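Local atomic coordinates of Rbstp0775 protein (Geobacillus stearothermophilus, PDB entry 1RZ3), a protein that is of unknown function but probably binds ATP and acts as a kinase, possibly on uridine. Residues A[74-83]-A[171-182]. Residues are numbered along the deposited sequence; the frame is centred on the assembly and turned at random.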
loop_
_atom_site.group_PDB
_atom_site.type_symbol
_atom_site.label_atom_id
_atom_site.label_comp_id
_atom_site.label_asym_id
_atom_site.label_seq_id
_atom_site.Cartn_x
_atom_site.Cartn_y
_atom_site.Cartn_z
ATOM N N GLU A 74 19.628 9.087 9.351
ATOM C CA GLU A 74 19.900 7.661 9.266
ATOM C C GLU A 74 18.964 7.128 8.189
ATOM O O GLU A 74 17.868 7.657 7.999
ATOM C CB GLU A 74 19.623 6.977 10.605
ATOM C CG GLU A 74 20.655 7.305 11.677
ATOM C CD GLU A 74 20.392 6.577 12.982
ATOM O OE1 GLU A 74 20.187 5.345 12.947
ATOM O OE2 GLU A 74 20.400 7.234 14.044
ATOM N N GLU A 75 19.392 6.087 7.488
ATOM C CA GLU A 75 18.585 5.529 6.414
ATOM C C GLU A 75 17.210 5.005 6.814
ATOM O O GLU A 75 16.271 5.081 6.015
ATOM C CB GLU A 75 19.379 4.450 5.674
ATOM C CG GLU A 75 20.597 5.013 4.947
ATOM C CD GLU A 75 20.986 4.195 3.730
ATOM O OE1 GLU A 75 20.112 3.955 2.870
ATOM O OE2 GLU A 75 22.165 3.796 3.625
ATOM N N TRP A 76 17.067 4.486 8.031
ATOM C CA TRP A 76 15.763 3.980 8.449
ATOM C C TRP A 76 14.760 5.127 8.476
ATOM O O TRP A 76 13.592 4.966 8.106
ATOM C CB TRP A 76 15.828 3.336 9.840
ATOM C CG TRP A 76 15.896 4.323 10.978
ATOM C CD1 TRP A 76 17.024 4.815 11.577
ATOM C CD2 TRP A 76 14.787 4.954 11.634
ATOM N NE1 TRP A 76 16.684 5.710 12.566
ATOM C CE2 TRP A 76 15.319 5.816 12.622
ATOM C CE3 TRP A 76 13.394 4.877 11.483
ATOM C CZ2 TRP A 76 14.506 6.595 13.457
ATOM C CZ3 TRP A 76 12.583 5.657 12.317
ATOM C CH2 TRP A 76 13.147 6.503 13.291
ATOM N N PHE A 77 15.233 6.289 8.913
ATOM C CA PHE A 77 14.404 7.482 9.013
ATOM C C PHE A 77 14.025 8.005 7.628
ATOM O O PHE A 77 12.904 8.471 7.421
ATOM C CB PHE A 77 15.160 8.566 9.787
ATOM C CG PHE A 77 14.331 9.772 10.117
ATOM C CD1 PHE A 77 13.642 9.850 11.321
ATOM C CD2 PHE A 77 14.234 10.828 9.219
ATOM C CE1 PHE A 77 12.866 10.966 11.633
ATOM C CE2 PHE A 77 13.460 11.949 9.519
ATOM C CZ PHE A 77 12.774 12.018 10.730
ATOM N N GLU A 78 14.968 7.939 6.693
ATOM C CA GLU A 78 14.730 8.400 5.327
ATOM C C GLU A 78 13.656 7.528 4.682
ATOM O O GLU A 78 12.738 8.019 4.021
ATOM C CB GLU A 78 16.009 8.298 4.488
ATOM C CG GLU A 78 17.205 9.063 5.037
ATOM C CD GLU A 78 18.384 9.062 4.084
ATOM O OE1 GLU A 78 18.715 7.989 3.544
ATOM O OE2 GLU A 78 18.988 10.136 3.877
ATOM N N TYR A 79 13.791 6.223 4.879
ATOM C CA TYR A 79 12.865 5.253 4.316
ATOM C C TYR A 79 11.464 5.330 4.925
ATOM O O TYR A 79 10.465 5.320 4.202
ATOM C CB TYR A 79 13.454 3.848 4.490
ATOM C CG TYR A 79 12.612 2.707 3.945
ATOM C CD1 TYR A 79 11.942 2.819 2.729
ATOM C CD2 TYR A 79 12.542 1.490 4.626
ATOM C CE1 TYR A 79 11.221 1.739 2.201
ATOM C CE2 TYR A 79 11.831 0.412 4.107
ATOM C CZ TYR A 79 11.176 0.542 2.898
ATOM O OH TYR A 79 10.494 -0.536 2.387
ATOM N N TYR A 80 11.382 5.436 6.245
ATOM C CA TYR A 80 10.079 5.478 6.896
ATOM C C TYR A 80 9.366 6.831 6.891
ATOM O O TYR A 80 8.147 6.894 6.706
ATOM C CB TYR A 80 10.189 4.997 8.348
ATOM C CG TYR A 80 8.840 4.789 9.006
ATOM C CD1 TYR A 80 8.080 3.649 8.734
ATOM C CD2 TYR A 80 8.295 5.760 9.848
ATOM C CE1 TYR A 80 6.813 3.482 9.276
ATOM C CE2 TYR A 80 7.026 5.604 10.396
ATOM C CZ TYR A 80 6.290 4.463 10.105
ATOM O OH TYR A 80 5.032 4.307 10.634
ATOM N N TYR A 81 10.116 7.911 7.090
ATOM C CA TYR A 81 9.514 9.243 7.166
ATOM C C TYR A 81 9.654 10.177 5.972
ATOM O O TYR A 81 8.800 11.039 5.761
ATOM C CB TYR A 81 10.048 9.975 8.401
ATOM C CG TYR A 81 9.429 9.533 9.703
ATOM C CD1 TYR A 81 8.078 9.758 9.958
ATOM C CD2 TYR A 81 10.193 8.903 10.683
ATOM C CE1 TYR A 81 7.498 9.367 11.158
ATOM C CE2 TYR A 81 9.624 8.509 11.893
ATOM C CZ TYR A 81 8.274 8.746 12.120
ATOM O OH TYR A 81 7.693 8.360 13.301
ATOM N N LEU A 82 10.715 10.024 5.194
ATOM C CA LEU A 82 10.925 10.924 4.067
ATOM C C LEU A 82 10.605 10.377 2.685
ATOM O O LEU A 82 10.315 11.150 1.773
ATOM C CB LEU A 82 12.372 11.431 4.081
ATOM C CG LEU A 82 12.838 12.042 5.407
ATOM C CD1 LEU A 82 14.256 12.569 5.248
ATOM C CD2 LEU A 82 11.889 13.155 5.833
ATOM N N GLN A 83 10.658 9.059 2.520
ATOM C CA GLN A 83 10.403 8.458 1.213
ATOM C C GLN A 83 9.017 8.781 0.646
ATOM O O GLN A 83 8.841 8.857 -0.577
ATOM C CB GLN A 83 10.609 6.943 1.278
ATOM C CG GLN A 83 10.527 6.267 -0.082
ATOM C CD GLN A 83 11.466 5.088 -0.196
ATOM O OE1 GLN A 83 12.664 5.216 0.048
ATOM N NE2 GLN A 83 10.929 3.932 -0.575
ATOM N N LYS A 171 24.121 -1.909 4.752
ATOM C CA LYS A 171 23.235 -0.894 4.189
ATOM C C LYS A 171 21.784 -1.360 4.227
ATOM O O LYS A 171 20.885 -0.579 4.533
ATOM C CB LYS A 171 23.632 -0.570 2.744
ATOM C CG LYS A 171 24.831 0.357 2.615
ATOM C CD LYS A 171 25.104 0.716 1.156
ATOM C CE LYS A 171 23.955 1.508 0.532
ATOM N NZ LYS A 171 23.799 2.870 1.127
ATOM N N PHE A 172 21.560 -2.630 3.907
ATOM C CA PHE A 172 20.214 -3.186 3.924
ATOM C C PHE A 172 19.651 -3.094 5.339
ATOM O O PHE A 172 18.502 -2.703 5.538
ATOM C CB PHE A 172 20.228 -4.648 3.477
ATOM C CG PHE A 172 18.880 -5.306 3.529
ATOM C CD1 PHE A 172 17.894 -4.975 2.608
ATOM C CD2 PHE A 172 18.587 -6.238 4.521
ATOM C CE1 PHE A 172 16.630 -5.562 2.672
ATOM C CE2 PHE A 172 17.328 -6.830 4.595
ATOM C CZ PHE A 172 16.348 -6.490 3.669
ATOM N N ILE A 173 20.469 -3.460 6.319
ATOM C CA ILE A 173 20.061 -3.410 7.717
ATOM C C ILE A 173 19.730 -1.976 8.124
ATOM O O ILE A 173 18.692 -1.709 8.734
ATOM C CB ILE A 173 21.188 -3.934 8.638
ATOM C CG1 ILE A 173 21.354 -5.439 8.443
ATOM C CG2 ILE A 173 20.879 -3.592 10.098
ATOM C CD1 ILE A 173 22.481 -6.035 9.257
ATOM N N ASN A 174 20.627 -1.061 7.779
ATOM C CA ASN A 174 20.464 0.346 8.105
ATOM C C ASN A 174 19.161 0.934 7.600
ATOM O O ASN A 174 18.456 1.621 8.337
ATOM C CB ASN A 174 21.619 1.164 7.523
ATOM C CG ASN A 174 22.939 0.864 8.191
ATOM O OD1 ASN A 174 22.996 0.105 9.156
ATOM N ND2 ASN A 174 24.010 1.464 7.684
ATOM N N ARG A 175 18.837 0.658 6.343
ATOM C CA ARG A 175 17.632 1.222 5.760
ATOM C C ARG A 175 16.366 0.398 5.950
ATOM O O ARG A 175 15.412 0.861 6.569
ATOM C CB ARG A 175 17.850 1.489 4.267
ATOM C CG ARG A 175 16.796 2.406 3.655
ATOM C CD ARG A 175 17.067 2.679 2.180
ATOM N NE ARG A 175 16.225 3.757 1.677
ATOM C CZ ARG A 175 16.450 5.049 1.893
ATOM N NH1 ARG A 175 17.502 5.438 2.600
ATOM N NH2 ARG A 175 15.608 5.954 1.419
ATOM N N TYR A 176 16.367 -0.826 5.437
ATOM C CA TYR A 176 15.187 -1.680 5.506
ATOM C C TYR A 176 14.858 -2.333 6.842
ATOM O O TYR A 176 13.771 -2.122 7.384
ATOM C CB TYR A 176 15.285 -2.740 4.407
ATOM C CG TYR A 176 15.267 -2.113 3.037
ATOM C CD1 TYR A 176 14.068 -1.685 2.465
ATOM C CD2 TYR A 176 16.453 -1.865 2.345
ATOM C CE1 TYR A 176 14.051 -1.019 1.244
ATOM C CE2 TYR A 176 16.446 -1.199 1.122
ATOM C CZ TYR A 176 15.240 -0.778 0.579
ATOM O OH TYR A 176 15.219 -0.110 -0.623
ATOM N N TRP A 177 15.787 -3.117 7.373
ATOM C CA TRP A 177 15.557 -3.802 8.639
ATOM C C TRP A 177 15.178 -2.864 9.788
ATOM O O TRP A 177 14.212 -3.122 10.502
ATOM C CB TRP A 177 16.789 -4.640 9.008
ATOM C CG TRP A 177 16.741 -5.240 10.382
ATOM C CD1 TRP A 177 17.103 -4.636 11.554
ATOM C CD2 TRP A 177 16.282 -6.553 10.735
ATOM N NE1 TRP A 177 16.897 -5.490 12.612
ATOM C CE2 TRP A 177 16.393 -6.673 12.139
ATOM C CE3 TRP A 177 15.784 -7.638 10.000
ATOM C CZ2 TRP A 177 16.025 -7.838 12.827
ATOM C CZ3 TRP A 177 15.418 -8.798 10.683
ATOM C CH2 TRP A 177 15.541 -8.886 12.084
ATOM N N LYS A 178 15.919 -1.773 9.965
ATOM C CA LYS A 178 15.618 -0.847 11.051
ATOM C C LYS A 178 14.280 -0.125 10.878
ATOM O O LYS A 178 13.563 0.093 11.851
ATOM C CB LYS A 178 16.762 0.164 11.219
ATOM C CG LYS A 178 18.032 -0.469 11.785
ATOM C CD LYS A 178 19.237 0.482 11.740
ATOM C CE LYS A 178 19.040 1.717 12.604
ATOM N NZ LYS A 178 20.232 2.624 12.503
ATOM N N ALA A 179 13.947 0.247 9.647
ATOM C CA ALA A 179 12.677 0.924 9.386
ATOM C C ALA A 179 11.534 -0.046 9.682
ATOM O O ALA A 179 10.538 0.320 10.307
ATOM C CB ALA A 179 12.614 1.379 7.941
ATOM N N GLU A 180 11.690 -1.286 9.228
ATOM C CA GLU A 180 10.683 -2.314 9.454
ATOM C C GLU A 180 10.500 -2.574 10.949
ATOM O O GLU A 180 9.373 -2.686 11.437
ATOM C CB GLU A 180 11.084 -3.597 8.725
ATOM C CG GLU A 180 11.145 -3.416 7.219
ATOM C CD GLU A 180 11.667 -4.636 6.494
ATOM O OE1 GLU A 180 12.102 -5.600 7.162
ATOM O OE2 GLU A 180 11.647 -4.626 5.247
ATOM N N ASP A 181 11.605 -2.656 11.685
ATOM C CA ASP A 181 11.510 -2.878 13.125
ATOM C C ASP A 181 10.791 -1.704 13.781
ATOM O O ASP A 181 9.999 -1.889 14.705
ATOM C CB ASP A 181 12.900 -3.042 13.750
ATOM C CG ASP A 181 13.575 -4.338 13.345
ATOM O OD1 ASP A 181 12.895 -5.230 12.794
ATOM O OD2 ASP A 181 14.793 -4.470 13.592
ATOM N N TYR A 182 11.074 -0.496 13.300
ATOM C CA TYR A 182 10.447 0.709 13.833
ATOM C C TYR A 182 8.934 0.640 13.615
ATOM O O TYR A 182 8.143 0.911 14.522
ATOM C CB TYR A 182 11.001 1.950 13.126
ATOM C CG TYR A 182 10.454 3.256 13.665
ATOM C CD1 TYR A 182 10.904 3.775 14.880
ATOM C CD2 TYR A 182 9.464 3.960 12.972
ATOM C CE1 TYR A 182 10.385 4.963 15.393
ATOM C CE2 TYR A 182 8.937 5.145 13.475
ATOM C CZ TYR A 182 9.403 5.642 14.687
ATOM O OH TYR A 182 8.895 6.817 15.186
HETATM O O HOH W 1 23.852 3.387 5.509
HETATM O O HOH W 2 20.530 2.565 0.662
HETATM O O HOH W 3 10.055 -3.038 3.777
HETATM O O HOH W 4 14.438 2.822 -0.281
#
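R175 reaches from helix 169-187 across E75, E78 and Y79, its CG anti to the backbone N (chi1 -165°) and its chain extended to NE. NH1 is shared by two carboxylates: E78 OE1, 3.0 Å away, lies in the guanidinium plane, while E75 OE1, also at 3.0 Å, is tilted 21° from it and offers its anti lone pair. NH2 makes a straight but weak bond to Q83 OE1, and Y79 CB lies over one guanidinium face. E75 OE2 takes K171 NZ from the syn side at 3.1 Å. At the helix start, E74 OE1 meets K178 NZ at 2.8 Å. One turn on from R175, A179 CB lies 3.3 Å from Y79 CD2 and near W76 CB, and Y176 turns its edge to the face of Y79. Toward the C-terminus of 171-182, W76 CZ3 sits over the centre of the Y182 ring; Y182 directs an edge at the face of Y80, and its OH bonds Y81 OH at 2.7 Å. In the second shell, T71 holds E78 OE2, the carbonyl of R68 takes R175 NH2, F134 meets Y79 and Y80 edge-to-face, and one water joins R175 NE, Q83 OE1 and Y176 OH. A leucine in place of R175 would probably leave the carboxylates of E75 and E78 without their shared cation. In this P-loop NTPase-clan fold, the axes of 75-82 and 171-182 cross at -49°; salt-bridge network and aromatic cluster lie toward opposite ends of 171-182 but on different sides of 75-82. Two carboxylates balance the buried R175, which probably lets E75 and E78 sit close together.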